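Local coordinates for protein putative mandelate racemase/muconate lactonizing enzyme (PDB 3DDM) that is of unknown function but belongs to the mandelate racemase/muconate lactonizing enzyme family of the enolase superfamily, pairing a capping domain with a TIM-barrel-like domain, at residues W210-P213 and R214-M218; D181-R184 and D185-A189; D237-A240 and A241-A244; E194-G197 and A198-L202. The protein carries 1 engineered substitution. All blocks are in the same frame, centred on the assembly; numbering follows the deposited sequence.

Contact 1: residues W210-P213 and R214-M218; sequences WDLP and RARQM
The indole of W210 is crossed at about a right angle by two side chains from the first turns of helix 212-222, R214 and M218. M218 lies over a ring face: its CB stands 4.0 Å from the centroid of the six-membered ring of W210, a CH-pi contact 20° off the normal, and CG continues above the same ring. R214 reaches the five-membered ring. Its chain runs out straight from CG to NE and lays one face of the guanidinium above W210 CD1, with NE 3.2 Å from that carbon; the two planes are tilted 41° apart. A215 meets the indole at CE3, its CB 4.0 Å from W210 CE3. D211 is the N-cap. With chi1 at 63°, its carboxylate folds back to the helix start, where OD1 accepts from R214 N at 3.0 Å, and D211 O accepts from A215 N at 3.0 Å. The cationic tip of R214 passes beyond the indole to a salt bridge with D182 of helix 182-196. The indole thus backs the first turn of the helix with apolar surface and flanks the arginine, while the capping carboxylate satisfies an amide that the helix itself leaves poorly bonded and probably interacts favourably with the helix dipole.

Contact 2: residues D181-R184 and D185-A189; sequences DDAR and DVRNA
R184 O receives the amide of N188 in a nearly straight 2.8 Å bond to N188 N, the shortest hydrogen bond between 181-184 and 185-189 in helix 182-196. The same two residues also meet through their ends. The extended R184 chain carries NH1 to 3.1 Å from N188 OD1, with the amide at the guanidinium edge and the planes 50° apart; the angle is too poor for a hydrogen bond. Both polar ends look instead to the loop before helix 159-169: N188 ND2 donates to P156 O, and R184 NH2 makes a weak bond to E157 O. R187 turns back along the helix; a bend at chi3 (-53°) brings one guanidinium face over the backbone of the preceding turn, with NH2 3.5 Å from R184 CA and NH1 3.7 Å from A183 O. At the start of the helix D181 is the N-cap residue, and its O accepts from D185 N at 2.9 Å. D185 folds beside that carbonyl and bonds through OD2 to G179 N, in the loop leading into the helix. D181 and D185 therefore lie near the amide-rich start of the helix, where its dipole would probably favour their negative charge.

Contact 3: residues D237-A240 and A241-A244; sequences DRPA and AEWA
R238 and E242 form a salt bridge across the start of helix 240-249, NH1 of the arginine standing 2.6 Å from OE1 of the glutamate. The bond is bent, 135° at the hydrogen, and reaches OE1 on its syn side but out of the carboxylate plane; the fine orientation of the carboxylate is doubtful, since its other oxygen sits too close to the arginine chain in the model. The arginine chain folds at chi2 and chi3 to bring its tip round to the glutamate, which itself is extended beyond CG. P239 fits into the corner between them: its CD lies 3.6 Å above one guanidinium face of R238 and 3.5 Å from E242 OE1. W243 turns the pyrrole edge of its indole to R238, CD1 3.7 Å from R238 O in the ring plane and NE1 3.8 Å from R238 CB.

Behind these side chains stands the backbone of the helix start. P239, at the N-cap position, offers its carbonyl to the first turn: E242 N bonds to P239 O at 2.9 Å, from above the carbonyl plane, and A244 N follows with a straighter 2.8 Å bond to A240 O. Farther out, W243 packs on P233, L234 and S274, while D237, just ahead of the turn, touches I105 of the second subunit. The loop leaving strand 229-231 is thus joined to the helix by an ion pair and backbone bonds, with the indole edge packed alongside. The ion pair lies at the surface, where solvent would probably weaken its electrostatic contribution, and E242, near the amide end of the helix, would probably remain ionised.

Contact 4: residues E194-G197 and A198-L202; sequences ELLG and AATPL
L196 and T200 meet through branched aliphatic groups, and no flat side chain takes part across this turn; both pack on the side chain of F174, in the neighbouring strand 174-177. The turn belongs to a beta-alpha-beta unit of the TIM-barrel-like domain: it ends helix 182-196 and leads back into strand 202-205, which runs parallel to strand 174-177.

L196 is the last helical residue. Its CG stands anti to the carbonyl carbon (chi1 -58°), which turns the isobutyl group toward the returning chain. There L196 CB lies 3.9 Å from T200 CB, the two side chains crossing at about a right angle, and L196 CD1 comes within 4.1 Å of T200 CG2. The same methyl, CD1, is 4.4 Å from L202 CD1, a looser apolar touch to the buried first residue of the strand. L196 also packs on V163 of helix 159-169.

Between these residues G197 breaks the helix. Its positive phi (103°) and psi of -96° suit a residue without a side chain, since a beta carbon there would press on the carbonyl oxygen of L196. G197 N makes a weak 3.1 Å bond to E194 O, three residues back, at the end of the helix. Past A198 and A199 the chain turns back, and polar ties then settle it: T200 O accepts from R193 NH1, while the backbones of P201 and L202 bond to F174 and D228. The hydroxyl of T200 faces the helix end, OG1 lying 3.5 Å from L196 O.

Overall arrangement
All four contacts lie in the C-terminal barrel-like domain, at successive helix ends along the chain: contact 2 opens helix 182-196, contact 4 closes it, contact 1 opens helix 212-222 and contact 3 opens helix 240-249. Contacts 1 and 2, with centres about 14 Å apart, are linked at R214 NH2 and D182 OD1 (2.8 Å) and by M218 CE against V186 CG1 (3.5 Å). Contact 1 also meets contact 3, where L212 CD1 lies 3.7 Å from E242 O. Contacts 2 and 4 share one helix and touch at A189 O and L202 CD2. Contacts 3 and 4 are the farthest apart, their centres about 31 Å from each other.

Contact 1: residues W210-P213 and R214-M218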
loop_
_atom_site.group_PDB
_atom_site.type_symbol
_atom_site.label_atom_id
_atom_site.label_comp_id
_atom_site.label_asym_id
_atom_site.label_seq_id
_atom_site.Cartn_x
_atom_site.Cartn_y
_atom_site.Cartn_z
ATOM N N TRP A 210 12.310 13.686 11.722
ATOM C CA TRP A 210 12.190 15.039 12.249
ATOM C C TRP A 210 11.099 15.858 11.578
ATOM O O TRP A 210 10.648 15.535 10.476
ATOM C CB TRP A 210 13.499 15.818 12.054
ATOM C CG TRP A 210 14.727 15.233 12.663
ATOM C CD1 TRP A 210 14.846 14.650 13.898
ATOM C CD2 TRP A 210 16.048 15.283 12.115
ATOM N NE1 TRP A 210 16.167 14.341 14.151
ATOM C CE2 TRP A 210 16.925 14.719 13.075
ATOM C CE3 TRP A 210 16.580 15.754 10.907
ATOM C CZ2 TRP A 210 18.300 14.617 12.864
ATOM C CZ3 TRP A 210 17.953 15.654 10.697
ATOM C CH2 TRP A 210 18.796 15.089 11.674
ATOM N N ASP A 211 10.676 16.925 12.258
ATOM C CA ASP A 211 9.717 17.849 11.675
ATOM C C ASP A 211 10.591 19.037 11.240
ATOM O O ASP A 211 11.788 19.076 11.551
ATOM C CB ASP A 211 8.619 18.268 12.667
ATOM C CG ASP A 211 9.149 19.025 13.881
ATOM O OD1 ASP A 211 10.286 19.555 13.836
ATOM O OD2 ASP A 211 8.398 19.100 14.887
ATOM N N LEU A 212 10.010 19.995 10.528
ATOM C CA LEU A 212 10.771 21.118 10.017
ATOM C C LEU A 212 11.645 21.880 11.004
ATOM O O LEU A 212 12.832 22.073 10.759
ATOM C CB LEU A 212 9.844 22.091 9.297
ATOM C CG LEU A 212 10.538 23.290 8.648
ATOM C CD1 LEU A 212 11.766 22.839 7.844
ATOM C CD2 LEU A 212 9.544 24.000 7.762
ATOM N N PRO A 213 11.076 22.342 12.125
ATOM C CA PRO A 213 11.943 23.075 13.053
ATOM C C PRO A 213 13.096 22.264 13.662
ATOM O O PRO A 213 14.153 22.817 13.979
ATOM C CB PRO A 213 10.958 23.626 14.091
ATOM C CG PRO A 213 9.809 22.671 14.031
ATOM C CD PRO A 213 9.670 22.377 12.560
ATOM N N ARG A 214 12.918 20.957 13.804
ATOM C CA ARG A 214 13.981 20.126 14.363
ATOM C C ARG A 214 15.080 19.892 13.325
ATOM O O ARG A 214 16.267 19.899 13.651
ATOM C CB ARG A 214 13.405 18.790 14.826
ATOM C CG ARG A 214 14.317 17.942 15.700
ATOM C CD ARG A 214 13.517 16.743 16.202
ATOM N NE ARG A 214 14.320 15.714 16.857
ATOM C CZ ARG A 214 13.811 14.591 17.361
ATOM N NH1 ARG A 214 12.504 14.360 17.284
ATOM N NH2 ARG A 214 14.604 13.698 17.942
ATOM N N ALA A 215 14.679 19.685 12.076
ATOM C CA ALA A 215 15.633 19.455 11.002
ATOM C C ALA A 215 16.513 20.682 10.828
ATOM O O ALA A 215 17.726 20.565 10.673
ATOM C CB ALA A 215 14.901 19.153 9.713
ATOM N N ARG A 216 15.896 21.861 10.843
ATOM C CA ARG A 216 16.636 23.114 10.701
ATOM C C ARG A 216 17.671 23.169 11.816
ATOM O O ARG A 216 18.858 23.392 11.574
ATOM C CB ARG A 216 15.705 24.325 10.832
ATOM C CG ARG A 216 14.827 24.622 9.629
ATOM C CD ARG A 216 13.982 25.884 9.879
ATOM N NE ARG A 216 14.813 27.059 10.162
ATOM C CZ ARG A 216 15.205 27.953 9.256
ATOM N NH1 ARG A 216 14.842 27.829 7.985
ATOM N NH2 ARG A 216 15.980 28.965 9.616
ATOM N N GLN A 217 17.197 22.954 13.038
ATOM C CA GLN A 217 18.048 22.965 14.220
ATOM C C GLN A 217 19.195 21.962 14.107
ATOM O O GLN A 217 20.357 22.324 14.281
ATOM C CB GLN A 217 17.213 22.642 15.453
ATOM C CG GLN A 217 18.000 22.584 16.729
ATOM C CD GLN A 217 17.258 21.826 17.812
ATOM O OE1 GLN A 217 16.176 22.234 18.250
ATOM N NE2 GLN A 217 17.833 20.703 18.243
ATOM N N MET A 218 18.871 20.702 13.813
ATOM C CA MET A 218 19.898 19.670 13.696
ATOM C C MET A 218 20.830 19.875 12.503
ATOM O O MET A 218 22.043 19.712 12.630
ATOM C CB MET A 218 19.262 18.283 13.614
ATOM C CG MET A 218 18.703 17.766 14.924
ATOM S SD MET A 218 19.921 17.617 16.250
ATOM C CE MET A 218 20.971 16.301 15.601
#

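Contact 2: residues D181-R184 and D185-A189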
loop_
_atom_site.group_PDB
_atom_site.type_symbol
_atom_site.label_atom_id
_atom_site.label_comp_id
_atom_site.label_asym_id
_atom_site.label_seq_id
_atom_site.Cartn_x
_atom_site.Cartn_y
_atom_site.Cartn_z
ATOM N N ASP A 181 18.083 10.517 19.259
ATOM C CA ASP A 181 18.451 11.470 20.302
ATOM C C ASP A 181 19.326 12.607 19.772
ATOM O O ASP A 181 20.467 12.393 19.380
ATOM C CB ASP A 181 19.193 10.739 21.425
ATOM C CG ASP A 181 19.654 11.674 22.527
ATOM O OD1 ASP A 181 18.809 12.104 23.342
ATOM O OD2 ASP A 181 20.860 11.995 22.574
ATOM N N ASP A 182 18.783 13.819 19.791
ATOM C CA ASP A 182 19.476 15.014 19.317
ATOM C C ASP A 182 20.920 15.209 19.775
ATOM O O ASP A 182 21.819 15.382 18.957
ATOM C CB ASP A 182 18.677 16.256 19.708
ATOM C CG ASP A 182 17.452 16.457 18.845
ATOM O OD1 ASP A 182 16.651 15.505 18.702
ATOM O OD2 ASP A 182 17.291 17.576 18.313
ATOM N N ALA A 183 21.137 15.199 21.085
ATOM C CA ALA A 183 22.469 15.419 21.635
ATOM C C ALA A 183 23.471 14.330 21.293
ATOM O O ALA A 183 24.624 14.619 20.958
ATOM C CB ALA A 183 22.378 15.578 23.143
ATOM N N ARG A 184 23.027 13.082 21.392
ATOM C CA ARG A 184 23.879 11.938 21.110
ATOM C C ARG A 184 24.280 11.946 19.638
ATOM O O ARG A 184 25.431 11.671 19.303
ATOM C CB ARG A 184 23.144 10.636 21.443
ATOM C CG ARG A 184 24.054 9.475 21.787
ATOM C CD ARG A 184 23.290 8.159 21.837
ATOM N NE ARG A 184 24.066 7.110 22.494
ATOM C CZ ARG A 184 25.268 6.692 22.097
ATOM N NH1 ARG A 184 25.855 7.226 21.029
ATOM N NH2 ARG A 184 25.900 5.749 22.786
ATOM N N ASP A 185 23.327 12.271 18.768
ATOM C CA ASP A 185 23.581 12.307 17.333
ATOM C C ASP A 185 24.667 13.298 16.929
ATOM O O ASP A 185 25.528 12.978 16.119
ATOM C CB ASP A 185 22.294 12.619 16.563
ATOM C CG ASP A 185 21.328 11.442 16.522
ATOM O OD1 ASP A 185 21.786 10.278 16.583
ATOM O OD2 ASP A 185 20.108 11.683 16.404
ATOM N N VAL A 186 24.626 14.504 17.478
ATOM C CA VAL A 186 25.641 15.493 17.140
ATOM C C VAL A 186 26.967 15.075 17.748
ATOM O O VAL A 186 28.025 15.465 17.262
ATOM C CB VAL A 186 25.280 16.909 17.655
ATOM C CG1 VAL A 186 24.018 17.412 16.965
ATOM C CG2 VAL A 186 25.098 16.882 19.165
ATOM N N ARG A 187 26.914 14.284 18.815
ATOM C CA ARG A 187 28.138 13.812 19.447
ATOM C C ARG A 187 28.767 12.796 18.505
ATOM O O ARG A 187 29.953 12.892 18.173
ATOM C CB ARG A 187 27.845 13.148 20.798
ATOM C CG ARG A 187 28.568 13.796 21.978
ATOM C CD ARG A 187 28.654 12.849 23.168
ATOM N NE ARG A 187 27.352 12.302 23.552
ATOM C CZ ARG A 187 26.340 13.021 24.033
ATOM N NH1 ARG A 187 26.468 14.334 24.197
ATOM N NH2 ARG A 187 25.199 12.424 24.351
ATOM N N ASN A 188 27.956 11.827 18.073
ATOM C CA ASN A 188 28.398 10.784 17.156
ATOM C C ASN A 188 28.946 11.404 15.882
ATOM O O ASN A 188 30.061 11.103 15.464
ATOM C CB ASN A 188 27.242 9.853 16.784
ATOM C CG ASN A 188 26.796 8.980 17.939
ATOM O OD1 ASN A 188 27.534 8.790 18.913
ATOM N ND2 ASN A 188 25.586 8.423 17.829
ATOM N N ALA A 189 28.147 12.271 15.271
ATOM C CA ALA A 189 28.535 12.936 14.036
ATOM C C ALA A 189 29.924 13.547 14.128
ATOM O O ALA A 189 30.787 13.263 13.306
ATOM C CB ALA A 189 27.515 14.013 13.678
#

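Contact 3: residues D237-A240 and A241-A244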
loop_
_atom_site.group_PDB
_atom_site.type_symbol
_atom_site.label_atom_id
_atom_site.label_comp_id
_atom_site.label_asym_id
_atom_site.label_seq_id
_atom_site.Cartn_x
_atom_site.Cartn_y
_atom_site.Cartn_z
ATOM N N ASP A 237 6.477 12.907 2.681
ATOM C CA ASP A 237 5.135 13.489 2.596
ATOM C C ASP A 237 5.125 15.013 2.575
ATOM O O ASP A 237 4.380 15.619 1.820
ATOM C CB ASP A 237 4.300 13.040 3.803
ATOM C CG ASP A 237 3.378 11.888 3.484
ATOM O OD1 ASP A 237 3.309 11.500 2.298
ATOM O OD2 ASP A 237 2.717 11.373 4.413
ATOM N N ARG A 238 5.930 15.619 3.444
ATOM C CA ARG A 238 6.012 17.069 3.567
ATOM C C ARG A 238 5.871 17.846 2.261
ATOM O O ARG A 238 6.387 17.430 1.223
ATOM C CB ARG A 238 7.328 17.451 4.234
ATOM C CG ARG A 238 7.448 16.992 5.667
ATOM C CD ARG A 238 6.416 17.676 6.523
ATOM N NE ARG A 238 5.156 16.955 6.520
ATOM C CZ ARG A 238 3.982 17.518 6.786
ATOM N NH1 ARG A 238 3.916 18.814 7.065
ATOM N NH2 ARG A 238 2.879 16.781 6.794
ATOM N N PRO A 239 5.160 18.989 2.303
ATOM C CA PRO A 239 4.955 19.829 1.117
ATOM C C PRO A 239 6.290 20.423 0.648
ATOM O O PRO A 239 7.224 20.582 1.443
ATOM C CB PRO A 239 3.983 20.908 1.614
ATOM C CG PRO A 239 3.241 20.230 2.727
ATOM C CD PRO A 239 4.365 19.496 3.438
ATOM N N ALA A 240 6.369 20.758 -0.637
ATOM C CA ALA A 240 7.583 21.321 -1.210
ATOM C C ALA A 240 8.124 22.485 -0.405
ATOM O O ALA A 240 9.338 22.654 -0.284
ATOM C CB ALA A 240 7.324 21.762 -2.631
ATOM N N ALA A 241 7.223 23.287 0.148
ATOM C CA ALA A 241 7.621 24.448 0.929
ATOM C C ALA A 241 8.532 24.120 2.105
ATOM O O ALA A 241 9.438 24.888 2.416
ATOM C CB ALA A 241 6.395 25.174 1.426
ATOM N N GLU A 242 8.294 22.988 2.763
ATOM C CA GLU A 242 9.103 22.619 3.912
ATOM C C GLU A 242 10.491 22.160 3.490
ATOM O O GLU A 242 11.473 22.424 4.189
ATOM C CB GLU A 242 8.402 21.533 4.732
ATOM C CG GLU A 242 6.992 21.902 5.156
ATOM C CD GLU A 242 6.440 21.014 6.263
ATOM O OE1 GLU A 242 5.206 21.017 6.467
ATOM O OE2 GLU A 242 7.236 20.326 6.940
ATOM N N TRP A 243 10.569 21.477 2.349
ATOM C CA TRP A 243 11.848 20.998 1.824
ATOM C C TRP A 243 12.643 22.173 1.298
ATOM O O TRP A 243 13.856 22.261 1.494
ATOM C CB TRP A 243 11.645 19.984 0.693
ATOM C CG TRP A 243 11.295 18.618 1.179
ATOM C CD1 TRP A 243 10.048 18.084 1.296
ATOM C CD2 TRP A 243 12.206 17.622 1.654
ATOM N NE1 TRP A 243 10.123 16.816 1.815
ATOM C CE2 TRP A 243 11.436 16.506 2.044
ATOM C CE3 TRP A 243 13.600 17.563 1.787
ATOM C CZ2 TRP A 243 12.011 15.339 2.560
ATOM C CZ3 TRP A 243 14.174 16.403 2.301
ATOM C CH2 TRP A 243 13.379 15.307 2.682
ATOM N N ALA A 244 11.948 23.076 0.624
ATOM C CA ALA A 244 12.588 24.255 0.076
ATOM C C ALA A 244 13.194 25.076 1.212
ATOM O O ALA A 244 14.315 25.566 1.104
ATOM C CB ALA A 244 11.576 25.083 -0.700
#

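Contact 4: residues E194-G197 and A198-L202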
loop_
_atom_site.group_PDB
_atom_site.type_symbol
_atom_site.label_atom_id
_atom_site.label_comp_id
_atom_site.label_asym_id
_atom_site.label_seq_id
_atom_site.Cartn_x
_atom_site.Cartn_y
_atom_site.Cartn_z
ATOM N N GLU A 194 36.106 13.324 13.709
ATOM C CA GLU A 194 37.430 13.438 14.302
ATOM C C GLU A 194 38.232 12.191 13.951
ATOM O O GLU A 194 39.328 12.273 13.397
ATOM C CB GLU A 194 37.316 13.541 15.819
ATOM C CG GLU A 194 36.783 14.854 16.333
ATOM C CD GLU A 194 36.346 14.757 17.785
ATOM O OE1 GLU A 194 36.988 13.988 18.542
ATOM O OE2 GLU A 194 35.370 15.450 18.169
ATOM N N LEU A 195 37.666 11.036 14.289
ATOM C CA LEU A 195 38.289 9.747 14.028
ATOM C C LEU A 195 38.745 9.616 12.566
ATOM O O LEU A 195 39.909 9.328 12.294
ATOM C CB LEU A 195 37.297 8.625 14.377
ATOM C CG LEU A 195 37.728 7.160 14.233
ATOM C CD1 LEU A 195 38.652 6.780 15.372
ATOM C CD2 LEU A 195 36.507 6.265 14.244
ATOM N N LEU A 196 37.824 9.847 11.634
ATOM C CA LEU A 196 38.108 9.732 10.203
ATOM C C LEU A 196 39.040 10.794 9.648
ATOM O O LEU A 196 39.657 10.606 8.597
ATOM C CB LEU A 196 36.805 9.767 9.415
ATOM C CG LEU A 196 35.821 8.672 9.798
ATOM C CD1 LEU A 196 34.456 8.991 9.211
ATOM C CD2 LEU A 196 36.344 7.332 9.308
ATOM N N GLY A 197 39.133 11.921 10.335
ATOM C CA GLY A 197 40.007 12.965 9.854
ATOM C C GLY A 197 39.281 14.101 9.172
ATOM O O GLY A 197 38.797 15.016 9.839
ATOM N N ALA A 198 39.191 14.057 7.849
ATOM C CA ALA A 198 38.532 15.141 7.139
ATOM C C ALA A 198 38.308 14.873 5.658
ATOM O O ALA A 198 37.334 15.351 5.076
ATOM C CB ALA A 198 39.334 16.415 7.310
ATOM N N ALA A 199 39.204 14.121 5.035
ATOM C CA ALA A 199 39.045 13.836 3.619
ATOM C C ALA A 199 38.000 12.746 3.385
ATOM O O ALA A 199 37.495 12.594 2.275
ATOM C CB ALA A 199 40.386 13.425 3.014
ATOM N N THR A 200 37.670 12.000 4.435
ATOM C CA THR A 200 36.704 10.910 4.335
ATOM C C THR A 200 35.249 11.379 4.295
ATOM O O THR A 200 34.792 12.110 5.178
ATOM C CB THR A 200 36.869 9.920 5.520
ATOM O OG1 THR A 200 38.225 9.451 5.567
ATOM C CG2 THR A 200 35.928 8.725 5.361
ATOM N N PRO A 201 34.503 10.959 3.261
ATOM C CA PRO A 201 33.092 11.305 3.065
ATOM C C PRO A 201 32.214 10.780 4.202
ATOM O O PRO A 201 32.221 9.588 4.494
ATOM C CB PRO A 201 32.756 10.625 1.741
ATOM C CG PRO A 201 34.050 10.605 1.030
ATOM C CD PRO A 201 35.010 10.205 2.106
ATOM N N LEU A 202 31.458 11.669 4.840
ATOM C CA LEU A 202 30.574 11.274 5.931
ATOM C C LEU A 202 29.145 11.747 5.645
ATOM O O LEU A 202 28.920 12.894 5.254
ATOM C CB LEU A 202 31.070 11.853 7.265
ATOM C CG LEU A 202 30.285 11.447 8.521
ATOM C CD1 LEU A 202 30.232 9.937 8.626
ATOM C CD2 LEU A 202 30.939 12.031 9.760
#